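PDB 4CDB: listeriolysin O from Listeria monocytogenes, which binds cholesterol-containing host membranes, changes conformation and inserts as an oligomeric pore complex that lyses the cell. Local coordinates for residues Met1-Ser6 with Asn219-Glu224; Gly388-Phe393 with Ser421-Phe426; Gly53-Asn58 with Tyr376-Ile381. All coordinates share one frame; numbering follows the deposited sequence.

Contact 1: residues Met1-Ser6 with Asn219-Glu224; sequences MAPPAS and NVNVNE
The extended, polyproline-II-like N-terminal tail of the toxin lies across the end of strand 207-222, with Pro3 and Pro4 against Asn221, Asn223 and Glu224. The backbones run 44° apart, and no direct backbone hydrogen bond joins them; two side-chain amides and one water make the polar links. Asn221 turns its amide toward the tail, and ND2 makes a weak hydrogen bond to Ala2 O (3.2 Å); ND2 also lies close to Pro3 CA, Pro4 CD and Met1 CB. Pro4 sets its ring over the backbone, CG standing 3.5 Å from Asn223 N. Further along, Asn223 ND2 donates to Ser6 OG at 2.9 Å, a bond bent to 137° at the hydrogen and tilted from the amide plane, and OD1 of the same amide accepts from Thr115 N. The water joins the backbones, donating to Pro4 O at 2.7 Å and accepting from Glu224 N. Pro3 and Glu224 cross, with Pro3 CB 4.1 Å from Glu224 CG. Pro4 and Asn223 are buried, whereas Met1 is exposed and poorly ordered. Strand 114-118 borders the contact through Thr115 and Ser117, and strand 252-260 pairs with the other edge of strand 207-222.

Contact 2: residues Gly388-Phe393 with Ser421-Phe426; sequences GYVAQF and SKLAHF
Phe393 and Phe426 meet obliquely, their side chains sliding past each other in opposite directions until Phe393 CE1 comes 4.1 Å from Phe426 CD2. The aliphatic part of Lys422 accompanies both rings. Its CG reaches the edge of Phe393, near the ring plane, and a bend at chi2 (-65°) brings CD to 3.9 Å above one face of Phe426, offset toward the rim. Beyond that the chain leads out of the contact to a salt bridge between NZ and Glu417.

Another set of side chains meets around Val390. Its two methyl groups divide the work: CG1, anti to the backbone N, touches Ser421 CB at 3.6 Å, while CG2 meets Leu423 CD2 where the two side chains cross. Gln392, extended beyond CG, packs its CG near Ser421 N and CA and donates from NE2 to OG at 2.9 Å. That bond is nearly straight (161°), and the hydroxyl oxygen lies in the plane of the amide.

Two backbone hydrogen bonds hold these groups in register: Ala391 N to Lys422 O at 3.0 Å and Lys422 N to Ala391 O at 2.7 Å. At one end a water bridges Tyr389 O and Ala424 N, extending the link where direct pairing has stopped.

Phe393 is buried against Ile383, His385 and Ile473 of the neighbouring sheet, and Phe426 touches His385 and Trp415. Val390 bonds through its backbone to Cys446 of the conserved undecapeptide, and its side chain also touches that cysteine. A single antiparallel bridge, the hydrogen-bonded pair Ala391-Lys422, joins strand 391-402 to the loop ahead of strand 426-432 in the C-terminal beta sandwich that carries the membrane-recognition motifs.

Contact 3: residues Gly53-Asn58 with Tyr376-Ile381; sequences GYKDGN and YTDGKI
Asp378 points its side chain at Lys55 and Asn58, and each of its atoms finds a neighbour in turn. CB lies 3.4 Å from Asn58 O, the same carbonyl that accepts the backbone hydrogen bond from Asp378 N (2.7 Å, 164° at the hydrogen). With chi1 at -68°, CG stays beside the aspartate's own backbone N, and Asn58 O sits over the face of the carboxylate, 3.1 Å from CG. At the tip the carboxylate meets the lysine head on. OD2 forms the short side of the salt bridge, 2.7 Å from Lys55 NZ, and OD1 takes a weaker bond from NZ at 3.1 Å. OD2 also stands 3.3 Å from Asn58 O, an acceptor-acceptor approach; the ammonium group, slightly to the other side of the carboxylate plane, probably offsets their repulsion. Lys55 reaches the carboxylate through bends at chi3 and chi4 near the end of its chain. The contact is on the surface. Gly57, with positive phi, and Asn58 have the angles of a type II' turn, linking strands 52-56 and 59-74 as a beta hairpin. The hairpin tip thereby meets strand 362-385 at its break, just before Gly379 and Lys380 pair with strands of the C-terminal beta sandwich.

How the contacts relate
From the N terminus, the chain first lays down the tail Met1-Ser6, and contact 1 closes a long loop when strand 207-222 ends beside it. Within that loop lies the hairpin tip of residues 53-58, whose partner, 376-381, comes only later, so contacts 1 and 3 cross along the sequence. They are nevertheless about 45 Å apart at their nearest atoms, on opposite sides of the chain's centre. Contact 3 ties the tip of that hairpin to strand 362-385 as it enters the C-terminal sandwich. Contact 2 follows both in series and closes a short loop inside that sandwich, about 8 Å from contact 3 at the nearest atoms. Strand 362-385 leads from contact 3 toward strand 391-402 and contact 2.

Contact 1: residues Met1-Ser6 with Asn219-Glu224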
loop_
_atom_site.group_PDB
_atom_site.type_symbol
_atom_site.label_atom_id
_atom_site.label_comp_id
_atom_site.label_asym_id
_atom_site.label_seq_id
_atom_site.Cartn_x
_atom_site.Cartn_y
_atom_site.Cartn_z
ATOM N N MET A 1 17.108 -16.040 15.265
ATOM C CA MET A 1 18.433 -16.595 15.512
ATOM C C MET A 1 19.530 -15.548 15.386
ATOM O O MET A 1 19.375 -14.539 14.695
ATOM C CB MET A 1 18.735 -17.738 14.538
ATOM C CG MET A 1 18.069 -19.063 14.870
ATOM S SD MET A 1 18.638 -19.792 16.417
ATOM C CE MET A 1 17.189 -19.565 17.447
ATOM N N ALA A 2 20.635 -15.800 16.077
ATOM C CA ALA A 2 21.882 -15.096 15.835
ATOM C C ALA A 2 22.678 -15.994 14.896
ATOM O O ALA A 2 22.442 -17.203 14.859
ATOM C CB ALA A 2 22.627 -14.879 17.142
ATOM N N PRO A 3 23.611 -15.417 14.121
ATOM C CA PRO A 3 24.371 -16.244 13.175
ATOM C C PRO A 3 25.139 -17.377 13.860
ATOM O O PRO A 3 25.718 -17.164 14.928
ATOM C CB PRO A 3 25.342 -15.246 12.531
ATOM C CG PRO A 3 25.377 -14.069 13.462
ATOM C CD PRO A 3 24.008 -14.000 14.056
ATOM N N PRO A 4 25.132 -18.576 13.254
ATOM C CA PRO A 4 25.843 -19.740 13.794
ATOM C C PRO A 4 27.357 -19.579 13.698
ATOM O O PRO A 4 27.841 -18.645 13.060
ATOM C CB PRO A 4 25.386 -20.878 12.878
ATOM C CG PRO A 4 25.044 -20.208 11.594
ATOM C CD PRO A 4 24.444 -18.889 11.990
ATOM N N ALA A 5 28.095 -20.486 14.329
ATOM C CA ALA A 5 29.552 -20.435 14.297
ATOM C C ALA A 5 30.094 -20.935 12.960
ATOM O O ALA A 5 29.495 -21.803 12.322
ATOM C CB ALA A 5 30.139 -21.241 15.446
ATOM N N SER A 6 31.227 -20.382 12.538
ATOM C CA SER A 6 31.864 -20.794 11.291
ATOM C C SER A 6 32.401 -22.220 11.387
ATOM O O SER A 6 32.871 -22.640 12.447
ATOM C CB SER A 6 32.999 -19.833 10.925
ATOM O OG SER A 6 32.517 -18.510 10.761
ATOM N N ASN A 219 13.198 -18.723 9.323
ATOM C CA ASN A 219 14.340 -18.086 8.685
ATOM C C ASN A 219 15.565 -18.983 8.761
ATOM O O ASN A 219 15.832 -19.602 9.795
ATOM C CB ASN A 219 14.646 -16.739 9.341
ATOM C CG ASN A 219 13.534 -15.732 9.151
ATOM O OD1 ASN A 219 13.556 -14.936 8.213
ATOM N ND2 ASN A 219 12.549 -15.762 10.042
ATOM N N VAL A 220 16.303 -19.058 7.660
ATOM C CA VAL A 220 17.579 -19.753 7.647
ATOM C C VAL A 220 18.705 -18.746 7.441
ATOM O O VAL A 220 18.729 -18.022 6.439
ATOM C CB VAL A 220 17.633 -20.835 6.548
ATOM C CG1 VAL A 220 19.029 -21.442 6.467
ATOM C CG2 VAL A 220 16.586 -21.914 6.812
ATOM N N ASN A 221 19.627 -18.693 8.398
ATOM C CA ASN A 221 20.751 -17.765 8.321
ATOM C C ASN A 221 22.108 -18.467 8.203
ATOM O O ASN A 221 22.219 -19.675 8.431
ATOM C CB ASN A 221 20.738 -16.798 9.507
ATOM C CG ASN A 221 20.930 -17.500 10.833
ATOM O OD1 ASN A 221 20.736 -18.710 10.940
ATOM N ND2 ASN A 221 21.311 -16.744 11.856
ATOM N N VAL A 222 23.133 -17.697 7.843
ATOM C CA VAL A 222 24.469 -18.232 7.602
ATOM C C VAL A 222 25.463 -17.634 8.592
ATOM O O VAL A 222 25.296 -16.498 9.032
ATOM C CB VAL A 222 24.936 -17.900 6.167
ATOM C CG1 VAL A 222 26.200 -18.658 5.816
ATOM C CG2 VAL A 222 23.847 -18.239 5.175
ATOM N N ASN A 223 26.488 -18.403 8.951
ATOM C CA ASN A 223 27.570 -17.901 9.794
ATOM C C ASN A 223 28.234 -16.676 9.170
ATOM O O ASN A 223 28.293 -16.554 7.948
ATOM C CB ASN A 223 28.622 -18.990 10.012
ATOM C CG ASN A 223 29.376 -19.334 8.740
ATOM O OD1 ASN A 223 28.851 -20.013 7.858
ATOM N ND2 ASN A 223 30.617 -18.868 8.642
ATOM N N GLU A 224 28.721 -15.767 10.009
ATOM C CA GLU A 224 29.462 -14.610 9.521
ATOM C C GLU A 224 30.962 -14.873 9.610
ATOM O O GLU A 224 31.526 -14.896 10.703
ATOM C CB GLU A 224 29.087 -13.346 10.301
ATOM C CG GLU A 224 27.635 -12.916 10.138
ATOM C CD GLU A 224 27.327 -11.598 10.828
ATOM O OE1 GLU A 224 28.232 -11.038 11.482
ATOM O OE2 GLU A 224 26.177 -11.120 10.716
HETATM O O HOH W 1 29.142 -16.269 12.658
#

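Contact 2: residues Gly388-Phe393 with Ser421-Phe426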
loop_
_atom_site.group_PDB
_atom_site.type_symbol
_atom_site.label_atom_id
_atom_site.label_comp_id
_atom_site.label_asym_id
_atom_site.label_seq_id
_atom_site.Cartn_x
_atom_site.Cartn_y
_atom_site.Cartn_z
ATOM N N GLY A 388 -53.823 31.026 2.943
ATOM C CA GLY A 388 -54.880 31.914 2.494
ATOM C C GLY A 388 -54.405 33.353 2.407
ATOM O O GLY A 388 -54.999 34.249 3.003
ATOM N N TYR A 389 -53.327 33.570 1.660
ATOM C CA TYR A 389 -52.742 34.900 1.525
ATOM C C TYR A 389 -51.850 35.023 0.293
ATOM O O TYR A 389 -51.552 34.029 -0.371
ATOM C CB TYR A 389 -51.940 35.256 2.782
ATOM C CG TYR A 389 -51.029 34.149 3.286
ATOM C CD1 TYR A 389 -49.909 33.754 2.563
ATOM C CD2 TYR A 389 -51.282 33.512 4.494
ATOM C CE1 TYR A 389 -49.072 32.750 3.022
ATOM C CE2 TYR A 389 -50.449 32.503 4.965
ATOM C CZ TYR A 389 -49.345 32.128 4.224
ATOM O OH TYR A 389 -48.513 31.129 4.681
ATOM N N VAL A 390 -51.430 36.249 -0.006
ATOM C CA VAL A 390 -50.444 36.483 -1.051
ATOM C C VAL A 390 -49.055 36.321 -0.446
ATOM O O VAL A 390 -48.763 36.897 0.604
ATOM C CB VAL A 390 -50.563 37.902 -1.647
ATOM C CG1 VAL A 390 -49.506 38.109 -2.716
ATOM C CG2 VAL A 390 -51.955 38.136 -2.219
ATOM N N ALA A 391 -48.206 35.533 -1.097
ATOM C CA ALA A 391 -46.862 35.289 -0.583
ATOM C C ALA A 391 -45.779 35.707 -1.573
ATOM O O ALA A 391 -45.985 35.669 -2.787
ATOM C CB ALA A 391 -46.699 33.822 -0.219
ATOM N N GLN A 392 -44.627 36.109 -1.044
ATOM C CA GLN A 392 -43.453 36.377 -1.867
ATOM C C GLN A 392 -42.239 35.683 -1.271
ATOM O O GLN A 392 -41.997 35.768 -0.067
ATOM C CB GLN A 392 -43.188 37.881 -1.986
ATOM C CG GLN A 392 -44.137 38.615 -2.921
ATOM C CD GLN A 392 -43.697 40.042 -3.209
ATOM O OE1 GLN A 392 -42.560 40.423 -2.925
ATOM N NE2 GLN A 392 -44.597 40.836 -3.776
ATOM N N PHE A 393 -41.476 34.999 -2.118
ATOM C CA PHE A 393 -40.294 34.278 -1.668
ATOM C C PHE A 393 -39.018 34.993 -2.080
ATOM O O PHE A 393 -38.984 35.711 -3.080
ATOM C CB PHE A 393 -40.281 32.857 -2.237
ATOM C CG PHE A 393 -41.479 32.042 -1.854
ATOM C CD1 PHE A 393 -42.630 32.072 -2.628
ATOM C CD2 PHE A 393 -41.458 31.246 -0.721
ATOM C CE1 PHE A 393 -43.739 31.325 -2.276
ATOM C CE2 PHE A 393 -42.564 30.496 -0.365
ATOM C CZ PHE A 393 -43.705 30.536 -1.145
ATOM N N SER A 421 -45.315 37.940 -6.373
ATOM C CA SER A 421 -46.501 37.571 -5.604
ATOM C C SER A 421 -47.121 36.255 -6.070
ATOM O O SER A 421 -47.444 36.086 -7.247
ATOM C CB SER A 421 -47.534 38.690 -5.660
ATOM O OG SER A 421 -47.039 39.831 -4.986
ATOM N N LYS A 422 -47.292 35.327 -5.136
ATOM C CA LYS A 422 -47.798 34.002 -5.465
ATOM C C LYS A 422 -49.066 33.697 -4.684
ATOM O O LYS A 422 -49.140 33.962 -3.484
ATOM C CB LYS A 422 -46.744 32.938 -5.153
ATOM C CG LYS A 422 -45.408 33.135 -5.861
ATOM C CD LYS A 422 -45.551 33.008 -7.371
ATOM C CE LYS A 422 -44.199 33.124 -8.067
ATOM N NZ LYS A 422 -44.326 33.007 -9.549
ATOM N N LEU A 423 -50.060 33.141 -5.369
ATOM C CA LEU A 423 -51.297 32.718 -4.722
ATOM C C LEU A 423 -51.310 31.201 -4.565
ATOM O O LEU A 423 -50.700 30.483 -5.358
ATOM C CB LEU A 423 -52.514 33.150 -5.545
ATOM C CG LEU A 423 -52.761 34.644 -5.755
ATOM C CD1 LEU A 423 -54.062 34.881 -6.511
ATOM C CD2 LEU A 423 -52.788 35.358 -4.420
ATOM N N ALA A 424 -51.998 30.717 -3.536
ATOM C CA ALA A 424 -52.202 29.283 -3.370
ATOM C C ALA A 424 -53.146 28.815 -4.471
ATOM O O ALA A 424 -54.042 29.562 -4.868
ATOM C CB ALA A 424 -52.795 28.995 -2.002
ATOM N N HIS A 425 -52.961 27.594 -4.974
ATOM C CA HIS A 425 -51.944 26.665 -4.497
ATOM C C HIS A 425 -50.704 26.732 -5.383
ATOM O O HIS A 425 -50.776 26.471 -6.585
ATOM C CB HIS A 425 -52.512 25.243 -4.481
ATOM C CG HIS A 425 -51.565 24.216 -3.948
ATOM N ND1 HIS A 425 -51.254 23.062 -4.637
ATOM C CD2 HIS A 425 -50.863 24.163 -2.790
ATOM C CE1 HIS A 425 -50.401 22.346 -3.927
ATOM N NE2 HIS A 425 -50.146 22.990 -2.804
ATOM N N PHE A 426 -49.568 27.080 -4.786
ATOM C CA PHE A 426 -48.335 27.251 -5.543
ATOM C C PHE A 426 -47.295 26.183 -5.209
ATOM O O PHE A 426 -46.992 25.938 -4.039
ATOM C CB PHE A 426 -47.758 28.652 -5.320
ATOM C CG PHE A 426 -46.425 28.867 -5.976
ATOM C CD1 PHE A 426 -46.330 29.018 -7.351
ATOM C CD2 PHE A 426 -45.266 28.922 -5.220
ATOM C CE1 PHE A 426 -45.103 29.215 -7.960
ATOM C CE2 PHE A 426 -44.036 29.119 -5.821
ATOM C CZ PHE A 426 -43.954 29.266 -7.193
HETATM O O HOH W 2 -53.553 32.544 -1.748
#

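Contact 3: residues Gly53-Asn58 with Tyr376-Ile381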
loop_
_atom_site.group_PDB
_atom_site.type_symbol
_atom_site.label_atom_id
_atom_site.label_comp_id
_atom_site.label_asym_id
_atom_site.label_seq_id
_atom_site.Cartn_x
_atom_site.Cartn_y
_atom_site.Cartn_z
ATOM N N GLY A 53 -12.690 21.682 -10.617
ATOM C CA GLY A 53 -14.027 21.227 -10.293
ATOM C C GLY A 53 -14.880 21.139 -11.541
ATOM O O GLY A 53 -14.813 22.009 -12.411
ATOM N N TYR A 54 -15.683 20.084 -11.635
ATOM C CA TYR A 54 -16.545 19.887 -12.794
ATOM C C TYR A 54 -17.808 19.114 -12.431
ATOM O O TYR A 54 -17.879 18.481 -11.379
ATOM C CB TYR A 54 -15.789 19.166 -13.912
ATOM C CG TYR A 54 -15.286 17.792 -13.532
ATOM C CD1 TYR A 54 -14.059 17.630 -12.902
ATOM C CD2 TYR A 54 -16.035 16.656 -13.811
ATOM C CE1 TYR A 54 -13.595 16.376 -12.557
ATOM C CE2 TYR A 54 -15.578 15.397 -13.470
ATOM C CZ TYR A 54 -14.357 15.264 -12.843
ATOM O OH TYR A 54 -13.896 14.014 -12.500
ATOM N N LYS A 55 -18.799 19.167 -13.315
ATOM C CA LYS A 55 -20.074 18.502 -13.073
ATOM C C LYS A 55 -20.177 17.211 -13.875
ATOM O O LYS A 55 -19.819 17.172 -15.052
ATOM C CB LYS A 55 -21.233 19.431 -13.434
ATOM C CG LYS A 55 -22.592 18.946 -12.960
ATOM C CD LYS A 55 -23.686 19.942 -13.313
ATOM C CE LYS A 55 -24.621 20.173 -12.137
ATOM N NZ LYS A 55 -25.164 18.895 -11.601
ATOM N N ASP A 56 -20.668 16.154 -13.234
ATOM C CA ASP A 56 -20.848 14.872 -13.905
ATOM C C ASP A 56 -22.065 14.140 -13.347
ATOM O O ASP A 56 -22.007 13.556 -12.264
ATOM C CB ASP A 56 -19.592 14.009 -13.762
ATOM C CG ASP A 56 -19.656 12.737 -14.589
ATOM O OD1 ASP A 56 -19.347 12.797 -15.797
ATOM O OD2 ASP A 56 -20.008 11.677 -14.029
ATOM N N GLY A 57 -23.164 14.182 -14.093
ATOM C CA GLY A 57 -24.403 13.557 -13.667
ATOM C C GLY A 57 -25.102 14.343 -12.575
ATOM O O GLY A 57 -25.285 15.556 -12.686
ATOM N N ASN A 58 -25.495 13.646 -11.513
ATOM C CA ASN A 58 -26.161 14.282 -10.384
ATOM C C ASN A 58 -25.171 14.761 -9.329
ATOM O O ASN A 58 -25.550 15.015 -8.184
ATOM C CB ASN A 58 -27.174 13.326 -9.751
ATOM C CG ASN A 58 -26.549 12.004 -9.327
ATOM O OD1 ASN A 58 -25.339 11.802 -9.443
ATOM N ND2 ASN A 58 -27.379 11.098 -8.823
ATOM N N TYR A 376 -19.920 16.026 -4.585
ATOM C CA TYR A 376 -21.046 16.767 -4.025
ATOM C C TYR A 376 -22.325 16.465 -4.800
ATOM O O TYR A 376 -22.431 16.784 -5.984
ATOM C CB TYR A 376 -20.756 18.269 -4.035
ATOM C CG TYR A 376 -19.579 18.676 -3.176
ATOM C CD1 TYR A 376 -18.287 18.674 -3.688
ATOM C CD2 TYR A 376 -19.759 19.068 -1.856
ATOM C CE1 TYR A 376 -17.208 19.046 -2.908
ATOM C CE2 TYR A 376 -18.685 19.444 -1.069
ATOM C CZ TYR A 376 -17.412 19.429 -1.601
ATOM O OH TYR A 376 -16.337 19.800 -0.826
ATOM N N THR A 377 -23.295 15.853 -4.126
ATOM C CA THR A 377 -24.545 15.458 -4.769
ATOM C C THR A 377 -25.474 16.656 -4.972
ATOM O O THR A 377 -25.547 17.545 -4.122
ATOM C CB THR A 377 -25.284 14.378 -3.950
ATOM O OG1 THR A 377 -24.354 13.370 -3.536
ATOM C CG2 THR A 377 -26.391 13.736 -4.777
ATOM N N ASP A 378 -26.179 16.673 -6.102
ATOM C CA ASP A 378 -27.158 17.719 -6.389
ATOM C C ASP A 378 -28.308 17.659 -5.392
ATOM O O ASP A 378 -28.468 16.668 -4.680
ATOM C CB ASP A 378 -27.706 17.577 -7.811
ATOM C CG ASP A 378 -26.664 17.871 -8.871
ATOM O OD1 ASP A 378 -25.656 18.533 -8.546
ATOM O OD2 ASP A 378 -26.858 17.449 -10.030
ATOM N N GLY A 379 -29.108 18.719 -5.349
ATOM C CA GLY A 379 -30.233 18.787 -4.434
ATOM C C GLY A 379 -31.374 19.646 -4.945
ATOM O O GLY A 379 -31.201 20.444 -5.867
ATOM N N LYS A 380 -32.546 19.480 -4.341
ATOM C CA LYS A 380 -33.726 20.232 -4.743
ATOM C C LYS A 380 -34.325 20.982 -3.560
ATOM O O LYS A 380 -34.281 20.507 -2.424
ATOM C CB LYS A 380 -34.779 19.296 -5.347
ATOM C CG LYS A 380 -34.330 18.577 -6.612
ATOM C CD LYS A 380 -35.388 17.595 -7.100
ATOM C CE LYS A 380 -36.709 18.299 -7.357
ATOM N NZ LYS A 380 -37.761 17.362 -7.835
ATOM N N ILE A 381 -34.871 22.164 -3.830
ATOM C CA ILE A 381 -35.677 22.872 -2.847
ATOM C C ILE A 381 -37.126 22.872 -3.317
ATOM O O ILE A 381 -37.452 23.453 -4.354
ATOM C CB ILE A 381 -35.200 24.316 -2.633
ATOM C CG1 ILE A 381 -33.737 24.332 -2.195
ATOM C CG2 ILE A 381 -36.060 25.013 -1.589
ATOM C CD1 ILE A 381 -33.221 25.716 -1.866
#